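Local coordinates for uncharacterized protein (Pseudomonas aeruginosa, PDB 4E72), which is of unknown function but has a DUF3298 domain and is probably made with a lipoprotein-type signal sequence, consistent with export from the cytoplasm, at residues G4-L9 with D124-H128; L87-V91 with I100-S104; G185-Y191 with P204-Y210. One frame throughout, in Å; residues are numbered along the deposited sequence.

Contact 1: residues G4-L9 with D124-H128; sequences GLDDPL and DRRQH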
loop_
_atom_site.group_PDB
_atom_site.type_symbol
_atom_site.label_atom_id
_atom_site.label_comp_id
_atom_site.label_asym_id
_atom_site.label_seq_id
_atom_site.Cartn_x
_atom_site.Cartn_y
_atom_site.Cartn_z
ATOM N N GLY A 4 -2.763 19.393 -16.741
ATOM C CA GLY A 4 -1.681 20.188 -16.168
ATOM C C GLY A 4 -1.015 19.485 -15.000
ATOM O O GLY A 4 -1.697 18.803 -14.225
ATOM N N LEU A 5 0.320 19.647 -14.858
ATOM C CA LEU A 5 1.131 18.978 -13.824
ATOM C C LEU A 5 0.703 19.336 -12.391
ATOM O O LEU A 5 0.630 18.438 -11.534
ATOM C CB LEU A 5 2.624 19.297 -14.023
ATOM C CG LEU A 5 3.656 18.274 -13.507
ATOM C CD1 LEU A 5 3.585 16.941 -14.280
ATOM C CD2 LEU A 5 5.070 18.849 -13.588
ATOM N N ASP A 6 0.391 20.628 -12.143
ATOM C CA ASP A 6 -0.044 21.116 -10.826
ATOM C C ASP A 6 -1.584 21.007 -10.629
ATOM O O ASP A 6 -2.120 21.428 -9.594
ATOM C CB ASP A 6 0.472 22.539 -10.568
ATOM C CG ASP A 6 1.922 22.527 -10.101
ATOM O OD1 ASP A 6 2.246 21.740 -9.163
ATOM O OD2 ASP A 6 2.742 23.288 -10.680
ATOM N N ASP A 7 -2.267 20.378 -11.601
ATOM C CA ASP A 7 -3.689 20.066 -11.525
ATOM C C ASP A 7 -3.828 18.599 -11.163
ATOM O O ASP A 7 -3.028 17.803 -11.656
ATOM C CB ASP A 7 -4.398 20.357 -12.855
ATOM C CG ASP A 7 -4.350 21.803 -13.280
ATOM O OD1 ASP A 7 -4.884 22.660 -12.536
ATOM O OD2 ASP A 7 -3.824 22.077 -14.379
ATOM N N PRO A 8 -4.826 18.197 -10.336
ATOM C CA PRO A 8 -4.978 16.769 -10.031
ATOM C C PRO A 8 -5.535 15.989 -11.217
ATOM O O PRO A 8 -6.317 16.532 -12.003
ATOM C CB PRO A 8 -5.962 16.766 -8.857
ATOM C CG PRO A 8 -6.773 17.988 -9.045
ATOM C CD PRO A 8 -5.866 19.007 -9.661
ATOM N N LEU A 9 -5.133 14.714 -11.347
ATOM C CA LEU A 9 -5.651 13.855 -12.408
ATOM C C LEU A 9 -7.075 13.429 -12.085
ATOM O O LEU A 9 -7.282 12.839 -11.019
ATOM C CB LEU A 9 -4.802 12.591 -12.605
ATOM C CG LEU A 9 -3.470 12.657 -13.312
ATOM C CD1 LEU A 9 -2.788 11.309 -13.237
ATOM C CD2 LEU A 9 -3.612 13.074 -14.770
ATOM N N ASP A 124 5.182 9.297 -10.567
ATOM C CA ASP A 124 5.637 10.640 -10.963
ATOM C C ASP A 124 5.163 10.945 -12.390
ATOM O O ASP A 124 5.537 10.253 -13.334
ATOM C CB ASP A 124 7.162 10.750 -10.852
ATOM C CG ASP A 124 7.766 12.126 -11.137
ATOM O OD1 ASP A 124 7.028 13.149 -11.044
ATOM O OD2 ASP A 124 8.975 12.190 -11.388
ATOM N N ARG A 125 4.299 11.945 -12.529
ATOM C CA ARG A 125 3.738 12.336 -13.826
ATOM C C ARG A 125 4.734 13.122 -14.697
ATOM O O ARG A 125 4.567 13.165 -15.919
ATOM C CB ARG A 125 2.466 13.176 -13.633
ATOM C CG ARG A 125 1.301 12.415 -13.033
ATOM C CD ARG A 125 0.299 13.386 -12.469
ATOM N NE ARG A 125 -0.251 14.257 -13.506
ATOM C CZ ARG A 125 -0.848 15.422 -13.278
ATOM N NH1 ARG A 125 -0.977 15.881 -12.038
ATOM N NH2 ARG A 125 -1.309 16.143 -14.286
ATOM N N ARG A 126 5.744 13.760 -14.068
ATOM C CA ARG A 126 6.781 14.537 -14.747
ATOM C C ARG A 126 7.664 13.575 -15.570
ATOM O O ARG A 126 8.015 13.895 -16.702
ATOM C CB ARG A 126 7.606 15.339 -13.713
ATOM C CG ARG A 126 8.524 16.409 -14.299
ATOM C CD ARG A 126 9.448 16.953 -13.223
ATOM N NE ARG A 126 10.397 17.939 -13.742
ATOM C CZ ARG A 126 11.489 18.347 -13.096
ATOM N NH1 ARG A 126 11.794 17.842 -11.905
ATOM N NH2 ARG A 126 12.291 19.252 -13.643
ATOM N N GLN A 127 7.955 12.383 -15.011
ATOM C CA GLN A 127 8.755 11.310 -15.617
ATOM C C GLN A 127 7.915 10.156 -16.230
ATOM O O GLN A 127 8.474 9.363 -16.990
ATOM C CB GLN A 127 9.693 10.697 -14.560
ATOM C CG GLN A 127 10.848 11.585 -14.118
ATOM C CD GLN A 127 11.648 10.892 -13.040
ATOM O OE1 GLN A 127 12.650 10.224 -13.316
ATOM N NE2 GLN A 127 11.191 10.979 -11.796
ATOM N N HIS A 128 6.606 10.036 -15.873
ATOM C CA HIS A 128 5.688 8.950 -16.292
ATOM C C HIS A 128 6.294 7.627 -15.798
ATOM O O HIS A 128 6.540 6.695 -16.562
ATOM C CB HIS A 128 5.407 8.949 -17.813
ATOM C CG HIS A 128 5.067 10.297 -18.365
ATOM N ND1 HIS A 128 3.799 10.837 -18.224
ATOM C CD2 HIS A 128 5.847 11.176 -19.034
ATOM C CE1 HIS A 128 3.845 12.018 -18.822
ATOM N NE2 HIS A 128 5.057 12.267 -19.322
#

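Contact 2: residues L87-V91 with I100-S104; sequences LQAKV and IIELS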
loop_
_atom_site.group_PDB
_atom_site.type_symbol
_atom_site.label_atom_id
_atom_site.label_comp_id
_atom_site.label_asym_id
_atom_site.label_seq_id
_atom_site.Cartn_x
_atom_site.Cartn_y
_atom_site.Cartn_z
ATOM N N LEU A 87 -10.032 -6.503 -2.993
ATOM C CA LEU A 87 -8.914 -5.756 -3.569
ATOM C C LEU A 87 -9.341 -4.323 -3.783
ATOM O O LEU A 87 -10.439 -4.062 -4.323
ATOM C CB LEU A 87 -8.430 -6.357 -4.904
ATOM C CG LEU A 87 -7.707 -7.706 -4.870
ATOM C CD1 LEU A 87 -7.579 -8.233 -6.286
ATOM C CD2 LEU A 87 -6.327 -7.597 -4.237
ATOM N N GLN A 88 -8.502 -3.390 -3.348
ATOM C CA GLN A 88 -8.860 -1.985 -3.473
ATOM C C GLN A 88 -7.649 -1.100 -3.762
ATOM O O GLN A 88 -6.581 -1.230 -3.140
ATOM C CB GLN A 88 -9.593 -1.498 -2.205
ATOM C CG GLN A 88 -10.043 -0.048 -2.303
ATOM C CD GLN A 88 -10.344 0.514 -0.956
ATOM O OE1 GLN A 88 -11.444 0.359 -0.435
ATOM N NE2 GLN A 88 -9.370 1.191 -0.369
ATOM N N ALA A 89 -7.858 -0.183 -4.705
ATOM C CA ALA A 89 -6.914 0.851 -5.106
ATOM C C ALA A 89 -7.617 2.179 -5.033
ATOM O O ALA A 89 -8.722 2.329 -5.594
ATOM C CB ALA A 89 -6.410 0.594 -6.518
ATOM N N LYS A 90 -7.034 3.114 -4.274
ATOM C CA LYS A 90 -7.572 4.473 -4.131
ATOM C C LYS A 90 -6.438 5.500 -4.093
ATOM O O LYS A 90 -5.322 5.204 -3.634
ATOM C CB LYS A 90 -8.517 4.635 -2.913
ATOM C CG LYS A 90 -7.889 4.413 -1.542
ATOM C CD LYS A 90 -8.753 5.002 -0.436
ATOM C CE LYS A 90 -7.945 5.291 0.810
ATOM N NZ LYS A 90 -8.750 5.991 1.854
ATOM N N VAL A 91 -6.723 6.691 -4.614
ATOM C CA VAL A 91 -5.771 7.789 -4.592
ATOM C C VAL A 91 -5.681 8.302 -3.150
ATOM O O VAL A 91 -6.672 8.746 -2.592
ATOM C CB VAL A 91 -6.098 8.923 -5.596
ATOM C CG1 VAL A 91 -5.146 10.105 -5.408
ATOM C CG2 VAL A 91 -6.036 8.417 -7.040
ATOM N N ILE A 100 -0.172 9.452 -5.409
ATOM C CA ILE A 100 0.099 8.446 -4.381
ATOM C C ILE A 100 -1.127 7.552 -4.289
ATOM O O ILE A 100 -2.178 8.002 -3.869
ATOM C CB ILE A 100 0.534 9.007 -2.995
ATOM C CG1 ILE A 100 1.551 10.166 -3.067
ATOM C CG2 ILE A 100 0.951 7.865 -2.021
ATOM C CD1 ILE A 100 2.839 9.994 -3.893
ATOM N N ILE A 101 -1.005 6.325 -4.775
ATOM C CA ILE A 101 -2.073 5.332 -4.784
ATOM C C ILE A 101 -1.848 4.379 -3.631
ATOM O O ILE A 101 -0.753 3.829 -3.501
ATOM C CB ILE A 101 -2.163 4.583 -6.151
ATOM C CG1 ILE A 101 -2.530 5.581 -7.290
ATOM C CG2 ILE A 101 -3.204 3.439 -6.083
ATOM C CD1 ILE A 101 -2.209 5.116 -8.665
ATOM N N GLU A 102 -2.878 4.215 -2.782
ATOM C CA GLU A 102 -2.856 3.264 -1.666
ATOM C C GLU A 102 -3.633 2.010 -2.058
ATOM O O GLU A 102 -4.759 2.104 -2.577
ATOM C CB GLU A 102 -3.407 3.870 -0.369
ATOM C CG GLU A 102 -2.898 3.096 0.840
ATOM C CD GLU A 102 -3.287 3.547 2.236
ATOM O OE1 GLU A 102 -3.430 4.769 2.474
ATOM O OE2 GLU A 102 -3.376 2.661 3.116
ATOM N N LEU A 103 -3.017 0.837 -1.805
ATOM C CA LEU A 103 -3.554 -0.484 -2.129
ATOM C C LEU A 103 -3.934 -1.268 -0.885
ATOM O O LEU A 103 -3.175 -1.284 0.079
ATOM C CB LEU A 103 -2.511 -1.288 -2.925
ATOM C CG LEU A 103 -1.814 -0.550 -4.081
ATOM C CD1 LEU A 103 -0.476 -1.149 -4.352
ATOM C CD2 LEU A 103 -2.680 -0.537 -5.343
ATOM N N SER A 104 -5.113 -1.922 -0.917
ATOM C CA SER A 104 -5.661 -2.752 0.168
ATOM C C SER A 104 -6.136 -4.059 -0.376
ATOM O O SER A 104 -6.751 -4.110 -1.446
ATOM C CB SER A 104 -6.853 -2.079 0.855
ATOM O OG SER A 104 -6.559 -0.768 1.291
HETATM O O HOH W 1 -6.678 1.027 -0.676
#

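Contact 3: residues G185-Y191 with P204-Y210; sequences GAVTLKY and PELKIPY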
loop_
_atom_site.group_PDB
_atom_site.type_symbol
_atom_site.label_atom_id
_atom_site.label_comp_id
_atom_site.label_asym_id
_atom_site.label_seq_id
_atom_site.Cartn_x
_atom_site.Cartn_y
_atom_site.Cartn_z
ATOM N N GLY A 185 2.899 15.829 3.999
ATOM C CA GLY A 185 3.286 16.284 5.333
ATOM C C GLY A 185 4.593 15.762 5.870
ATOM O O GLY A 185 5.286 16.469 6.603
ATOM N N ALA A 186 4.925 14.519 5.508
ATOM C CA ALA A 186 6.103 13.760 5.927
ATOM C C ALA A 186 6.220 12.545 5.035
ATOM O O ALA A 186 5.291 12.277 4.273
ATOM C CB ALA A 186 5.943 13.320 7.384
ATOM N N VAL A 187 7.349 11.823 5.080
ATOM C CA VAL A 187 7.428 10.574 4.330
ATOM C C VAL A 187 6.675 9.485 5.176
ATOM O O VAL A 187 6.960 9.312 6.367
ATOM C CB VAL A 187 8.887 10.200 3.953
ATOM C CG1 VAL A 187 9.020 8.730 3.538
ATOM C CG2 VAL A 187 9.383 11.096 2.828
ATOM N N THR A 188 5.689 8.801 4.573
ATOM C CA THR A 188 4.938 7.750 5.299
ATOM C C THR A 188 5.563 6.366 5.085
ATOM O O THR A 188 5.777 5.961 3.941
ATOM C CB THR A 188 3.451 7.749 4.884
ATOM O OG1 THR A 188 2.906 9.031 5.172
ATOM C CG2 THR A 188 2.616 6.667 5.604
ATOM N N LEU A 189 5.844 5.649 6.194
ATOM C CA LEU A 189 6.278 4.244 6.184
ATOM C C LEU A 189 5.133 3.431 6.734
ATOM O O LEU A 189 4.780 3.573 7.914
ATOM C CB LEU A 189 7.562 3.940 6.981
ATOM C CG LEU A 189 8.838 4.739 6.750
ATOM C CD1 LEU A 189 10.008 4.006 7.361
ATOM C CD2 LEU A 189 9.116 4.932 5.303
ATOM N N LYS A 190 4.516 2.622 5.879
ATOM C CA LYS A 190 3.368 1.811 6.261
ATOM C C LYS A 190 3.787 0.338 6.404
ATOM O O LYS A 190 4.426 -0.221 5.513
ATOM C CB LYS A 190 2.240 1.993 5.230
ATOM C CG LYS A 190 1.057 1.063 5.419
ATOM C CD LYS A 190 -0.000 1.662 6.268
ATOM C CE LYS A 190 -1.293 1.795 5.516
ATOM N NZ LYS A 190 -2.370 2.253 6.420
ATOM N N TYR A 191 3.402 -0.277 7.530
ATOM C CA TYR A 191 3.776 -1.636 7.887
ATOM C C TYR A 191 2.649 -2.620 7.733
ATOM O O TYR A 191 1.494 -2.329 8.043
ATOM C CB TYR A 191 4.307 -1.684 9.340
ATOM C CG TYR A 191 5.715 -1.148 9.380
ATOM C CD1 TYR A 191 5.967 0.216 9.220
ATOM C CD2 TYR A 191 6.808 -2.009 9.454
ATOM C CE1 TYR A 191 7.264 0.711 9.171
ATOM C CE2 TYR A 191 8.111 -1.522 9.404
ATOM C CZ TYR A 191 8.337 -0.165 9.232
ATOM O OH TYR A 191 9.622 0.326 9.120
ATOM N N PRO A 204 0.663 -0.115 11.226
ATOM C CA PRO A 204 1.326 1.089 11.752
ATOM C C PRO A 204 1.912 1.990 10.667
ATOM O O PRO A 204 2.450 1.513 9.660
ATOM C CB PRO A 204 2.435 0.534 12.658
ATOM C CG PRO A 204 2.011 -0.855 12.995
ATOM C CD PRO A 204 1.245 -1.341 11.805
ATOM N N GLU A 205 1.755 3.300 10.873
ATOM C CA GLU A 205 2.288 4.331 9.977
ATOM C C GLU A 205 3.324 5.159 10.691
ATOM O O GLU A 205 3.010 5.832 11.679
ATOM C CB GLU A 205 1.190 5.253 9.404
ATOM C CG GLU A 205 0.398 4.618 8.274
ATOM C CD GLU A 205 -0.592 5.513 7.545
ATOM O OE1 GLU A 205 -0.542 6.752 7.724
ATOM O OE2 GLU A 205 -1.407 4.970 6.767
ATOM N N LEU A 206 4.566 5.075 10.190
ATOM C CA LEU A 206 5.697 5.855 10.675
ATOM C C LEU A 206 5.813 7.095 9.815
ATOM O O LEU A 206 5.589 7.011 8.594
ATOM C CB LEU A 206 6.989 5.021 10.615
ATOM C CG LEU A 206 7.469 4.344 11.910
ATOM C CD1 LEU A 206 6.408 3.433 12.517
ATOM C CD2 LEU A 206 8.727 3.554 11.648
ATOM N N LYS A 207 6.146 8.238 10.432
ATOM C CA LYS A 207 6.282 9.479 9.683
ATOM C C LYS A 207 7.666 10.055 9.856
ATOM O O LYS A 207 8.078 10.355 10.990
ATOM C CB LYS A 207 5.219 10.521 10.108
ATOM C CG LYS A 207 3.784 10.016 10.160
ATOM C CD LYS A 207 3.117 9.955 8.800
ATOM C CE LYS A 207 1.750 9.313 8.915
ATOM N NZ LYS A 207 1.009 9.344 7.629
ATOM N N ILE A 208 8.393 10.217 8.737
ATOM C CA ILE A 208 9.700 10.866 8.788
ATOM C C ILE A 208 9.523 12.272 8.266
ATOM O O ILE A 208 9.178 12.430 7.093
ATOM C CB ILE A 208 10.873 10.162 8.071
ATOM C CG1 ILE A 208 11.000 8.669 8.447
ATOM C CG2 ILE A 208 12.186 10.927 8.326
ATOM C CD1 ILE A 208 11.637 7.837 7.330
ATOM N N PRO A 209 9.773 13.305 9.099
ATOM C CA PRO A 209 9.694 14.689 8.591
ATOM C C PRO A 209 10.710 14.937 7.478
ATOM O O PRO A 209 11.865 14.539 7.618
ATOM C CB PRO A 209 9.997 15.549 9.835
ATOM C CG PRO A 209 9.747 14.642 11.021
ATOM C CD PRO A 209 10.180 13.284 10.524
ATOM N N TYR A 210 10.305 15.638 6.395
ATOM C CA TYR A 210 11.236 15.983 5.292
ATOM C C TYR A 210 12.539 16.712 5.751
ATOM O O TYR A 210 13.580 16.374 5.199
ATOM C CB TYR A 210 10.537 16.790 4.183
ATOM C CG TYR A 210 9.669 15.900 3.317
ATOM C CD1 TYR A 210 10.211 15.183 2.254
ATOM C CD2 TYR A 210 8.328 15.697 3.619
ATOM C CE1 TYR A 210 9.418 14.358 1.457
ATOM C CE2 TYR A 210 7.527 14.871 2.833
ATOM C CZ TYR A 210 8.074 14.197 1.757
ATOM O OH TYR A 210 7.278 13.331 1.029
HETATM O O HOH W 2 7.755 17.056 7.202
#

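Contact 1: residues G4-L9 with D124-H128
The guanidinium group of Arg125 reaches into the curl of backbone formed by Gly4-Leu9 and takes hold of two of its carbonyl oxygens. NH2 of Arg125 donates to Gly4 O at 2.7 Å, arriving well above the carbonyl plane, while NH1 donates to Asp7 O at 2.8 Å, almost in line with that C=O bond. Gly4 and Asp7 are the ends of a type I beta turn, so Gly4 O also receives the turn's own bond from Asp7 N, on the opposite face of its plane from Arg125. The apolar packing is tightest over one face of the guanidinium, where CG of Leu9 sits 3.6 Å from NE of Arg125 and the two side chains run alongside each other in opposing senses. A bend at chi3 (62°) in the otherwise extended arginine chain turns the group into this place. Leu9 is buried, resting also on Phe38 and Val99. The other side is looser. Exposed Leu5 lays its CA over the second face, and its CD1 lies 3.9 Å from Arg126 N and about as far from Arg125 CB. The acceptors are neutral peptide oxygens, so the turn is held by charge-assisted hydrogen bonds and not by a salt bridge; the positive charge probably strengthens them.

Contact 2: residues L87-V91 with I100-S104
Leu87 meets Ser104 through its backbone alone, its CA lying 3.4 Å from Ser104 O in a CA-H...O contact. Gln88 and Ser104 form an antiparallel hydrogen-bonded pair: Gln88 N gives to Ser104 O at 2.7 Å, and Ser104 N gives back to Gln88 O. Their side chains share one face, with the amide and the hydroxyl too far apart to bond directly; a water joins them, accepting from Gln88 NE2 at 2.7 Å, lying equally near Ser104 OG, and donating to Glu102 O. With CG of Gln88 opposite its own N (chi1 -178°) and the chain extended beyond, the long amide arm reaches this water from one strand, while the short hydroxyl of Ser104 meets it from the other. Ala89, on the other face, forms a non-hydrogen-bonded pair with Leu103, whose CD2 comes to 4.1 Å from its CB; this small methyl lets Val48 and Leu52 of helix 44-54 pack close to the strand. Lys90 pairs with Glu102 through two bonds, Lys90 N to Glu102 O at 3.0 Å and Glu102 N to Lys90 O at 2.8 Å. The charged ends do not meet: Lys90 NZ stays 5.5 Å from Glu102 OE1, which is held in a salt bridge by Arg92. Val91 closes the run opposite Ile101, a beta-branched pair well fitted to extended backbone. The face of Ala89, Val91, Ile101 and Leu103 is the apolar one, and Val48 also packs on Ile101. Within the sheet, strand 30-37 flanks strand 84-95, and strand 115-124 flanks strand 98-108.

Contact 3: residues G185-Y191 with P204-Y210
Val187 and Leu189 pair with Ile208 and Leu206 by two backbone bonds each, the straightest running from Leu189 N to Leu206 O at 2.8 Å (176°), and Tyr191 N adds another to Pro204 O. On the apolar face of these antiparallel strands, CB of Leu189 meets CB of Leu206 at 3.8 Å, and CG2 of Val187 approaches CZ of Tyr210 at 3.5 Å, the two side chains crossing at about a right angle. The opposite face is polar. Lys190, kinked at chi2 (92°) and chi3, brings NZ to 2.9 Å from Glu205 OE2, on the anti lone pair. Lys207 NZ reaches Glu205 OE1 at 3.0 Å and also donates to Thr188 OG1 at 3.1 Å, the threonine lying alongside it. Outside this shell, Arg92 makes a salt bridge with Glu205 OE2, and Thr183 bonds both Thr188 OG1 and, through its carbonyl, Tyr210 OH. Phe145, Trp146 and Ala149 of helix 142-159 cover Leu189. The strands thus divide the work: Leu189 packs them on helix 142-159, whereas long flexible lysines converge on one carboxylate, whose charge is shared with Arg92 and which would probably be stabilised as the anion.

Contact 2 lies near the centre of the chain, within the six-stranded mixed sheet, and contact 3 belongs to a separate three-stranded sheet; the centres of the two contacts are about 17 Å apart. The two touch through charge: Glu102 OE2 of contact 2 and Lys190 NZ of contact 3 form a long, weak ion pair at 3.5 Å, and Arg92 binds both Glu102 and Glu205, so acids from both sheets share one arginine. Contact 1 is at the surface, where the N-terminal segment meets the loop after strand 115-124; its centre is about 18 Å from that of contact 2 and about 22 Å from that of contact 3. Phe38 links it indirectly to contact 2, touching Leu9, Val91 and Ile101.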